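Local coordinates for protein alginate lyase, family PL7 (Zobellia galactanivorans, PDB 4BE3) that degrades alginate, the brown-algal polyuronate, as an exolytic lyase of family PL7, at residues A[142-145]-A[146-150]; A[227-230]-A[231-235]; A[68-71]-A[72-76]. All coordinates share one frame; numbering follows the deposited sequence.

Interaction 1: A[142-145]-A[146-150]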
ATOM      1  N   ILE A 142      18.818  11.551   6.915  1.00 19.95           N
ATOM      2  CA  ILE A 142      18.413  10.952   8.187  1.00 21.12           C
ATOM      3  C   ILE A 142      17.038  11.419   8.606  1.00 22.61           C
ATOM      4  O   ILE A 142      16.608  12.517   8.336  1.00 23.06           O
ATOM      5  CB  ILE A 142      19.469  11.231   9.322  1.00 23.98           C
ATOM      6  CG1 ILE A 142      19.769  12.733   9.377  1.00 23.52           C
ATOM      7  CG2 ILE A 142      20.766  10.425   9.081  1.00 22.81           C
ATOM      8  CD1 ILE A 142      20.398  13.140  10.784  1.00 25.13           C
ATOM      9  N   ASN A 143      16.291  10.492   9.265  1.00 22.25           N
ATOM     10  CA  ASN A 143      15.069  10.954   9.893  1.00 24.69           C
ATOM     11  C   ASN A 143      15.398  11.495  11.306  1.00 25.47           C
ATOM     12  O   ASN A 143      15.422  10.732  12.280  1.00 28.23           O
ATOM     13  CB  ASN A 143      14.110   9.739   9.997  1.00 24.79           C
ATOM     14  CG  ASN A 143      12.655  10.204  10.275  1.00 30.23           C
ATOM     15  OD1 ASN A 143      11.719   9.384  10.498  1.00 31.79           O
ATOM     16  ND2 ASN A 143      12.443  11.470  10.164  1.00 26.49           N
ATOM     17  N   THR A 144      15.794  12.771  11.327  1.00 27.27           N
ATOM     18  CA  THR A 144      16.516  13.356  12.464  1.00 28.95           C
ATOM     19  C   THR A 144      15.754  13.137  13.775  1.00 31.10           C
ATOM     20  O   THR A 144      14.538  13.295  13.798  1.00 32.16           O
ATOM     21  CB  THR A 144      16.572  14.874  12.236  1.00 29.36           C
ATOM     22  OG1 THR A 144      16.929  15.105  10.865  1.00 28.28           O
ATOM     23  CG2 THR A 144      17.696  15.559  13.154  1.00 30.30           C
ATOM     24  N   LYS A 145      16.466  12.733  14.807  1.00 31.90           N
ATOM     25  CA  LYS A 145      15.861  12.634  16.182  1.00 35.50           C
ATOM     26  C   LYS A 145      15.787  14.044  16.627  1.00 36.16           C
ATOM     27  O   LYS A 145      16.772  14.708  16.699  1.00 39.73           O
ATOM     28  CB  LYS A 145      16.767  11.764  17.051  1.00 38.47           C
ATOM     29  CG  LYS A 145      16.205  11.464  18.466  1.00 41.23           C
ATOM     30  CD  LYS A 145      17.388  10.885  19.237  1.00 48.60           C
ATOM     31  CE  LYS A 145      17.202  11.030  20.744  1.00 62.90           C
ATOM     32  NZ  LYS A 145      16.105  10.093  21.124  1.00 60.43           N
ATOM     33  N   GLY A 146      14.601  14.557  16.946  1.00 46.11           N
ATOM     34  CA  GLY A 146      14.564  15.975  17.385  1.00 47.29           C
ATOM     35  C   GLY A 146      14.513  16.982  16.234  1.00 46.16           C
ATOM     36  O   GLY A 146      13.908  16.725  15.240  1.00 49.27           O
ATOM     37  N   ASP A 147      15.207  18.085  16.351  1.00 41.40           N
ATOM     38  CA  ASP A 147      15.049  19.221  15.482  1.00 46.18           C
ATOM     39  C   ASP A 147      15.677  18.898  14.124  1.00 41.36           C
ATOM     40  O   ASP A 147      16.917  18.721  13.964  1.00 38.96           O
ATOM     41  CB  ASP A 147      15.822  20.377  16.120  1.00 48.17           C
ATOM     42  CG  ASP A 147      15.947  21.613  15.255  1.00 56.50           C
ATOM     43  OD1 ASP A 147      15.210  21.837  14.260  1.00 50.34           O
ATOM     44  OD2 ASP A 147      16.866  22.419  15.628  1.00 68.72           O
ATOM     45  N   ASN A 148      14.830  18.983  13.147  1.00 38.54           N
ATOM     46  CA  ASN A 148      15.250  18.676  11.751  1.00 33.64           C
ATOM     47  C   ASN A 148      16.186  19.728  11.155  1.00 35.99           C
ATOM     48  O   ASN A 148      16.711  19.512  10.054  1.00 30.13           O
ATOM     49  CB  ASN A 148      13.991  18.577  10.884  1.00 30.68           C
ATOM     50  CG  ASN A 148      14.230  17.698   9.593  1.00 29.82           C
ATOM     51  OD1 ASN A 148      13.643  17.940   8.547  1.00 29.17           O
ATOM     52  ND2 ASN A 148      15.032  16.651   9.746  1.00 23.79           N
ATOM     53  N   SER A 149      16.438  20.870  11.835  1.00 34.58           N
ATOM     54  CA  SER A 149      17.324  21.780  11.168  1.00 32.72           C
ATOM     55  C   SER A 149      18.766  21.178  11.189  1.00 34.10           C
ATOM     56  O   SER A 149      19.614  21.760  10.539  1.00 35.20           O
ATOM     57  CB  SER A 149      17.371  23.174  11.857  1.00 43.35           C
ATOM     58  OG  SER A 149      17.826  22.926  13.178  1.00 42.70           O
ATOM     59  N   LYS A 150      19.033  20.129  11.990  1.00 32.18           N
ATOM     60  CA  LYS A 150      20.382  19.574  12.013  1.00 33.10           C
ATOM     61  C   LYS A 150      20.497  18.357  11.038  1.00 33.07           C
ATOM     62  O   LYS A 150      21.470  17.573  11.135  1.00 31.78           O
ATOM     63  CB  LYS A 150      20.709  19.053  13.398  1.00 42.27           C
ATOM     64  CG  LYS A 150      20.891  20.155  14.484  1.00 50.28           C
ATOM     65  CD  LYS A 150      20.377  19.522  15.804  1.00 68.53           C
ATOM     66  CE  LYS A 150      20.623  20.349  17.102  1.00 65.68           C
ATOM     67  NZ  LYS A 150      22.042  20.183  17.538  1.00 69.96           N
TER

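Interaction 2: A[227-230]-A[231-235]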
ATOM      1  N   ILE A 227      28.321   9.629  12.694  1.00 37.78           N
ATOM      2  CA  ILE A 227      28.160  10.472  11.502  1.00 32.40           C
ATOM      3  C   ILE A 227      29.305  10.229  10.537  1.00 32.64           C
ATOM      4  O   ILE A 227      30.482  10.349  10.928  1.00 33.79           O
ATOM      5  CB  ILE A 227      28.086  11.941  11.942  1.00 36.31           C
ATOM      6  CG1 ILE A 227      26.962  12.150  12.952  1.00 35.07           C
ATOM      7  CG2 ILE A 227      28.123  12.924  10.724  1.00 35.36           C
ATOM      8  CD1 ILE A 227      26.793  13.592  13.399  1.00 39.58           C
ATOM      9  N   PRO A 228      29.048   9.889   9.290  1.00 31.69           N
ATOM     10  CA  PRO A 228      30.211   9.663   8.406  1.00 29.26           C
ATOM     11  C   PRO A 228      31.164  10.895   8.226  1.00 33.34           C
ATOM     12  O   PRO A 228      30.764  12.051   8.251  1.00 28.58           O
ATOM     13  CB  PRO A 228      29.554   9.355   7.042  1.00 32.52           C
ATOM     14  CG  PRO A 228      28.189   8.827   7.371  1.00 31.46           C
ATOM     15  CD  PRO A 228      27.766   9.599   8.625  1.00 29.38           C
ATOM     16  N   GLN A 229      32.441  10.620   7.983  1.00 30.72           N
ATOM     17  CA  GLN A 229      33.320  11.757   7.632  1.00 29.27           C
ATOM     18  C   GLN A 229      32.855  12.584   6.483  1.00 29.86           C
ATOM     19  O   GLN A 229      33.123  13.826   6.435  1.00 27.61           O
ATOM     20  CB  GLN A 229      34.751  11.198   7.337  1.00 35.07           C
ATOM     21  CG  GLN A 229      35.869  12.326   7.414  1.00 34.74           C
ATOM     22  CD  GLN A 229      36.122  12.895   8.867  1.00 37.09           C
ATOM     23  OE1 GLN A 229      35.773  12.256   9.847  1.00 40.80           O
ATOM     24  NE2 GLN A 229      36.695  14.156   8.996  1.00 34.25           N
ATOM     25  N   GLN A 230      32.103  11.994   5.495  1.00 25.23           N
ATOM     26  CA  GLN A 230      31.636  12.760   4.404  1.00 23.90           C
ATOM     27  C   GLN A 230      30.760  13.904   4.904  1.00 22.64           C
ATOM     28  O   GLN A 230      30.827  14.983   4.287  1.00 23.62           O
ATOM     29  CB  GLN A 230      30.745  11.873   3.451  1.00 24.06           C
ATOM     30  CG  GLN A 230      30.202  12.740   2.267  1.00 26.11           C
ATOM     31  CD  GLN A 230      29.189  11.886   1.447  1.00 28.32           C
ATOM     32  OE1 GLN A 230      29.598  10.912   0.628  1.00 31.95           O
ATOM     33  NE2 GLN A 230      27.953  12.079   1.775  1.00 22.79           N
ATOM     34  N   ILE A 231      29.980  13.631   5.946  1.00 24.47           N
ATOM     35  CA  ILE A 231      29.004  14.671   6.458  1.00 25.35           C
ATOM     36  C   ILE A 231      29.864  15.778   7.155  1.00 23.60           C
ATOM     37  O   ILE A 231      29.704  16.931   6.908  1.00 24.45           O
ATOM     38  CB  ILE A 231      28.096  14.121   7.525  1.00 26.23           C
ATOM     39  CG1 ILE A 231      27.233  12.922   7.007  1.00 34.49           C
ATOM     40  CG2 ILE A 231      27.239  15.256   8.121  1.00 25.32           C
ATOM     41  CD1 ILE A 231      26.798  13.090   5.646  1.00 26.02           C
ATOM     42  N   LYS A 232      30.842  15.345   7.955  1.00 25.47           N
ATOM     43  CA  LYS A 232      31.676  16.380   8.725  1.00 24.94           C
ATOM     44  C   LYS A 232      32.293  17.281   7.699  1.00 22.33           C
ATOM     45  O   LYS A 232      32.389  18.545   7.910  1.00 24.73           O
ATOM     46  CB  LYS A 232      32.813  15.680   9.460  1.00 28.91           C
ATOM     47  CG  LYS A 232      32.210  14.546  10.269  1.00 42.41           C
ATOM     48  CD  LYS A 232      31.868  14.783  11.728  1.00 53.82           C
ATOM     49  CE  LYS A 232      32.597  13.673  12.528  1.00 64.97           C
ATOM     50  NZ  LYS A 232      32.857  14.014  13.992  1.00 82.04           N
ATOM     51  N   THR A 233      32.836  16.703   6.600  1.00 23.41           N
ATOM     52  CA  THR A 233      33.495  17.466   5.570  1.00 23.05           C
ATOM     53  C   THR A 233      32.485  18.328   4.756  1.00 24.45           C
ATOM     54  O   THR A 233      32.688  19.554   4.581  1.00 23.46           O
ATOM     55  CB  THR A 233      34.227  16.515   4.577  1.00 26.62           C
ATOM     56  OG1 THR A 233      35.294  15.939   5.359  1.00 31.93           O
ATOM     57  CG2 THR A 233      34.962  17.397   3.427  1.00 33.80           C
ATOM     58  N   LEU A 234      31.484  17.684   4.177  1.00 22.13           N
ATOM     59  CA  LEU A 234      30.681  18.482   3.207  1.00 24.50           C
ATOM     60  C   LEU A 234      29.820  19.550   3.983  1.00 22.31           C
ATOM     61  O   LEU A 234      29.571  20.634   3.417  1.00 23.59           O
ATOM     62  CB  LEU A 234      29.755  17.530   2.540  1.00 27.50           C
ATOM     63  CG  LEU A 234      28.956  18.141   1.343  1.00 31.17           C
ATOM     64  CD1 LEU A 234      30.010  18.821   0.409  1.00 32.30           C
ATOM     65  CD2 LEU A 234      28.266  17.004   0.640  1.00 32.83           C
ATOM     66  N   TYR A 235      29.417  19.260   5.235  1.00 20.40           N
ATOM     67  CA  TYR A 235      28.583  20.200   5.949  1.00 21.08           C
ATOM     68  C   TYR A 235      29.435  21.115   6.860  1.00 22.50           C
ATOM     69  O   TYR A 235      28.870  21.789   7.714  1.00 25.17           O
ATOM     70  CB  TYR A 235      27.542  19.488   6.804  1.00 21.83           C
ATOM     71  CG  TYR A 235      26.463  18.902   5.866  1.00 21.95           C
ATOM     72  CD1 TYR A 235      26.647  17.645   5.208  1.00 25.07           C
ATOM     73  CD2 TYR A 235      25.317  19.681   5.586  1.00 22.91           C
ATOM     74  CE1 TYR A 235      25.609  17.163   4.349  1.00 25.46           C
ATOM     75  CE2 TYR A 235      24.304  19.188   4.754  1.00 24.28           C
ATOM     76  CZ  TYR A 235      24.439  17.944   4.219  1.00 25.46           C
ATOM     77  OH  TYR A 235      23.470  17.486   3.366  1.00 28.46           O
TER
HETATM   78  O   HOH W   1      37.332  15.862   7.040  1.00 30.22           O

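Interaction 3: A[68-71]-A[72-76]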
ATOM      1  N   LEU A  68       6.361  13.752 -10.855  1.00 21.08           N
ATOM      2  CA  LEU A  68       5.140  12.955 -10.396  1.00 21.53           C
ATOM      3  C   LEU A  68       5.243  12.644  -8.936  1.00 24.32           C
ATOM      4  O   LEU A  68       6.391  12.399  -8.437  1.00 22.21           O
ATOM      5  CB  LEU A  68       5.203  11.660 -11.155  1.00 21.01           C
ATOM      6  CG  LEU A  68       5.247  11.755 -12.636  1.00 22.62           C
ATOM      7  CD1 LEU A  68       5.177  10.281 -13.152  1.00 21.28           C
ATOM      8  CD2 LEU A  68       3.973  12.484 -13.174  1.00 23.94           C
ATOM      9  N   GLY A  69       4.124  12.485  -8.206  1.00 21.05           N
ATOM     10  CA  GLY A  69       4.166  11.964  -6.844  1.00 21.90           C
ATOM     11  C   GLY A  69       3.141  10.811  -6.844  1.00 22.64           C
ATOM     12  O   GLY A  69       2.007  10.950  -7.423  1.00 23.30           O
ATOM     13  N   GLN A  70       3.549   9.734  -6.227  1.00 21.79           N
ATOM     14  CA  GLN A  70       2.627   8.551  -6.212  1.00 23.18           C
ATOM     15  C   GLN A  70       1.448   8.860  -5.254  1.00 24.17           C
ATOM     16  O   GLN A  70       1.615   9.279  -4.079  1.00 24.74           O
ATOM     17  CB  GLN A  70       3.449   7.348  -5.694  1.00 21.97           C
ATOM     18  CG  GLN A  70       2.616   6.110  -5.476  1.00 20.84           C
ATOM     19  CD  GLN A  70       3.513   5.023  -4.904  1.00 22.66           C
ATOM     20  OE1 GLN A  70       4.484   5.344  -4.118  1.00 21.83           O
ATOM     21  NE2 GLN A  70       3.161   3.725  -5.106  1.00 21.49           N
ATOM     22  N   LYS A  71       0.203   8.535  -5.733  1.00 24.57           N
ATOM     23  CA  LYS A  71      -0.993   8.893  -4.904  1.00 24.29           C
ATOM     24  C   LYS A  71      -1.159   7.972  -3.703  1.00 25.25           C
ATOM     25  O   LYS A  71      -1.543   8.433  -2.631  1.00 28.18           O
ATOM     26  CB  LYS A  71      -2.195   8.673  -5.835  1.00 26.26           C
ATOM     27  CG  LYS A  71      -2.310   9.761  -6.877  1.00 28.98           C
ATOM     28  CD  LYS A  71      -3.557   9.463  -7.754  1.00 33.41           C
ATOM     29  CE  LYS A  71      -3.653  10.579  -8.780  1.00 31.83           C
ATOM     30  NZ  LYS A  71      -4.869  10.328  -9.675  1.00 35.10           N
ATOM     31  N   LYS A  72      -0.890   6.677  -3.881  1.00 23.64           N
ATOM     32  CA  LYS A  72      -1.122   5.731  -2.771  1.00 27.19           C
ATOM     33  C   LYS A  72       0.133   5.605  -1.894  1.00 31.35           C
ATOM     34  O   LYS A  72       1.160   5.218  -2.434  1.00 33.97           O
ATOM     35  CB  LYS A  72      -1.421   4.376  -3.377  1.00 27.80           C
ATOM     36  CG  LYS A  72      -2.125   3.424  -2.258  1.00 35.73           C
ATOM     37  CD  LYS A  72      -2.739   2.211  -2.961  1.00 41.25           C
ATOM     38  CE  LYS A  72      -3.742   1.468  -2.065  1.00 41.36           C
ATOM     39  NZ  LYS A  72      -2.761   0.810  -1.131  1.00 47.08           N
ATOM     40  N   HIS A  73       0.047   5.934  -0.620  1.00 25.18           N
ATOM     41  CA  HIS A  73       1.244   6.032   0.191  1.00 25.10           C
ATOM     42  C   HIS A  73       1.505   4.685   0.851  1.00 26.73           C
ATOM     43  O   HIS A  73       0.588   3.789   0.826  1.00 24.12           O
ATOM     44  CB  HIS A  73       1.015   7.103   1.190  1.00 29.06           C
ATOM     45  CG  HIS A  73       0.791   8.445   0.582  1.00 30.11           C
ATOM     46  ND1 HIS A  73       0.359   9.526   1.331  1.00 38.65           N
ATOM     47  CD2 HIS A  73       0.912   8.894  -0.709  1.00 30.66           C
ATOM     48  CE1 HIS A  73       0.260  10.615   0.534  1.00 34.40           C
ATOM     49  NE2 HIS A  73       0.629  10.245  -0.705  1.00 35.01           N
ATOM     50  N   TRP A  74       2.628   4.491   1.527  1.00 22.95           N
ATOM     51  CA  TRP A  74       2.953   3.239   2.137  1.00 22.13           C
ATOM     52  C   TRP A  74       4.015   3.474   3.172  1.00 24.52           C
ATOM     53  O   TRP A  74       4.666   4.493   3.168  1.00 28.12           O
ATOM     54  CB  TRP A  74       3.414   2.188   1.099  1.00 22.76           C
ATOM     55  CG  TRP A  74       4.355   2.839   0.071  1.00 23.12           C
ATOM     56  CD1 TRP A  74       4.040   3.575  -1.077  1.00 21.70           C
ATOM     57  CD2 TRP A  74       5.807   2.773   0.128  1.00 23.29           C
ATOM     58  NE1 TRP A  74       5.222   3.936  -1.741  1.00 21.18           N
ATOM     59  CE2 TRP A  74       6.300   3.482  -1.055  1.00 22.70           C
ATOM     60  CE3 TRP A  74       6.726   2.146   1.007  1.00 27.89           C
ATOM     61  CZ2 TRP A  74       7.644   3.672  -1.305  1.00 25.66           C
ATOM     62  CZ3 TRP A  74       8.120   2.334   0.739  1.00 31.28           C
ATOM     63  CH2 TRP A  74       8.548   3.083  -0.427  1.00 29.67           C
ATOM     64  N   ILE A  75       4.093   2.583   4.168  1.00 25.42           N
ATOM     65  CA  ILE A  75       5.191   2.612   5.148  1.00 24.09           C
ATOM     66  C   ILE A  75       6.223   1.586   4.682  1.00 24.54           C
ATOM     67  O   ILE A  75       5.995   0.664   3.887  1.00 23.22           O
ATOM     68  CB  ILE A  75       4.674   2.320   6.580  1.00 23.46           C
ATOM     69  CG1 ILE A  75       4.015   0.870   6.681  1.00 22.46           C
ATOM     70  CG2 ILE A  75       3.657   3.357   6.988  1.00 25.56           C
ATOM     71  CD1 ILE A  75       3.766   0.522   8.199  1.00 24.35           C
ATOM     72  N   PRO A  76       7.506   1.791   5.115  1.00 24.93           N
ATOM     73  CA  PRO A  76       8.555   0.892   4.598  1.00 24.44           C
ATOM     74  C   PRO A  76       8.272  -0.564   4.869  1.00 24.43           C
ATOM     75  O   PRO A  76       8.599  -1.406   4.036  1.00 25.53           O
ATOM     76  CB  PRO A  76       9.831   1.370   5.348  1.00 24.15           C
ATOM     77  CG  PRO A  76       9.513   2.965   5.448  1.00 24.82           C
ATOM     78  CD  PRO A  76       8.024   2.890   5.999  1.00 24.34           C
TER
HETATM   79  O   HOH W   2       1.189  11.750  -2.934  1.00 37.82           O

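Interaction 1: A[142-145]-A[146-150]
An Asx turn at Asp147 shapes the far limb of the loop between strands 133-141 and 153-157, the limb that comes back alongside Thr144. The chain reverses at Gly146, whose positive phi (84°) is hard to reach for any residue with a CB, since that atom would be driven into the carbonyl oxygen of Lys145. Thr144 presents its methyl to the returning chain: with CG2 anti to the backbone N and OG1 beside that N (chi1 -45°), Thr144 CG2 lies 3.4 Å from Asp147 O. The hydroxyl of the same residue faces the amide end of Asn148, and the two side chains cross at about a right angle. Asp147 O also accepts from Lys150 N at 3.2 Å, round the short 3-10 segment 148-149. Outside the turn, Thr144 O accepts from Arg245 NH1 and the Lys145 backbone pairs with Ile243, so the first limb is tied to a neighbouring loop. The Asp147 side chain leaves the backbone away from Thr144, and its carboxylate is gripped twice by Ser149. Ser149 OG donates to Asp147 OD2 over 2.7 Å, while Ser149 N closes the Asx turn on Asp147 OD1 at 2.9 Å with an N-H...O angle of 166°, arriving steeply from above the carboxylate plane.

Interaction 2: A[227-230]-A[231-235]
Ile227 and Ile231 cross at about a right angle, and their closest atoms press together: CG2 of Ile227 lies 3.4 Å from CB of Ile231, tighter than ordinary van der Waals packing. The first torsion of Ile227 explains the meeting: with CG1 beside the backbone N (chi1 -56°), CG2 is left anti to that N and is thereby the branch swung over the first turn of the helix. Pro228 approaches the same residue differently. Its ring and the Ile231 chain lie side by side, pointing the same way, with Pro228 CD 3.7 Å from Ile231 CG1. Beyond this local packing, Ile231 rests on Trp152 and Tyr154; an alanine in its place would probably open a gap beside Pro228 CD and take away the branches that rest on those two aromatic residues.

On the polar side, Gln229 bends at chi2 and crosses Thr233 roughly perpendicularly, one turn along. One water joins their ends, accepting from Gln229 NE2 at 2.7 Å and lying 2.6 Å from Thr233 OG1. Beneath this bridge, Thr233 N donates to Gln229 O at 2.9 Å. Leu234 N makes the next such bond, to Gln230 O at 2.8 Å. Pro228 O receives two donors, Ile231 N at 2.9 Å and Lys232 N more weakly at 3.3 Å. Past the last turn, Tyr235 OH is hydrogen-bonded to Asp153 N. The whole is a short amphipathic helix, 229-234, with a proline at its N-cap, its apolar side laid against strand 153-157 and the residue preceding that strand.

Interaction 3: A[68-71]-A[72-76]
Strand 65-70 ends at Gln70, and a helical conformation at the single residue Lys71 (phi -75°, psi -39°) bends the chain before 72-75 run on extended, bringing Trp74 level with the end of the Gln70 side chain. Gln70 reaches out with CG anti to its backbone nitrogen (chi1 174°) and the rest of the chain extended, crossing Trp74 at about a right angle. Trp74 NE1 donates to Gln70 OE1 at 2.9 Å; the oxygen sits at the indole edge, in the ring plane, although the amide is turned well out of that plane. On its way Gln70 CD passes 3.4 Å from Lys72 O. The His73 ring turns an edge to Gln70 O, which lies 3.5 Å from His73 CD2, and a water that donates to Gln70 O at 2.8 Å is 2.7 Å from His73 NE2. His73 also stacks on Tyr255 and packs on Thr78 of the second subunit. Since Phe256 N donates to Gln70 OE1 as well, that one oxygen takes two N-H groups, one from the indole and one from strand 254-258, which probably restricts the amide's rotation and ties the indole to the sheet.

Overall arrangement
Interactions 1 and 2 are neighbours without touching: their centres lie about 15 Å apart and their nearest atoms about 7 Å, and Trp152 is shared by both, touched by Ile142 of one and Ile231 of the other. Interaction 3 stands farther off, its centre about 22 Å from that of interaction 1 and about 30 Å from that of interaction 2. The meso-tartrate pocket gives interactions 1 and 3 a common reference. The side chain of His73 is about 8 Å from the ligand and that of Asn148 about 11 Å, each measured from a different segment of the chain. Within 72-76, the Trp74 side chain comes within about 4 Å of a bound sodium ion.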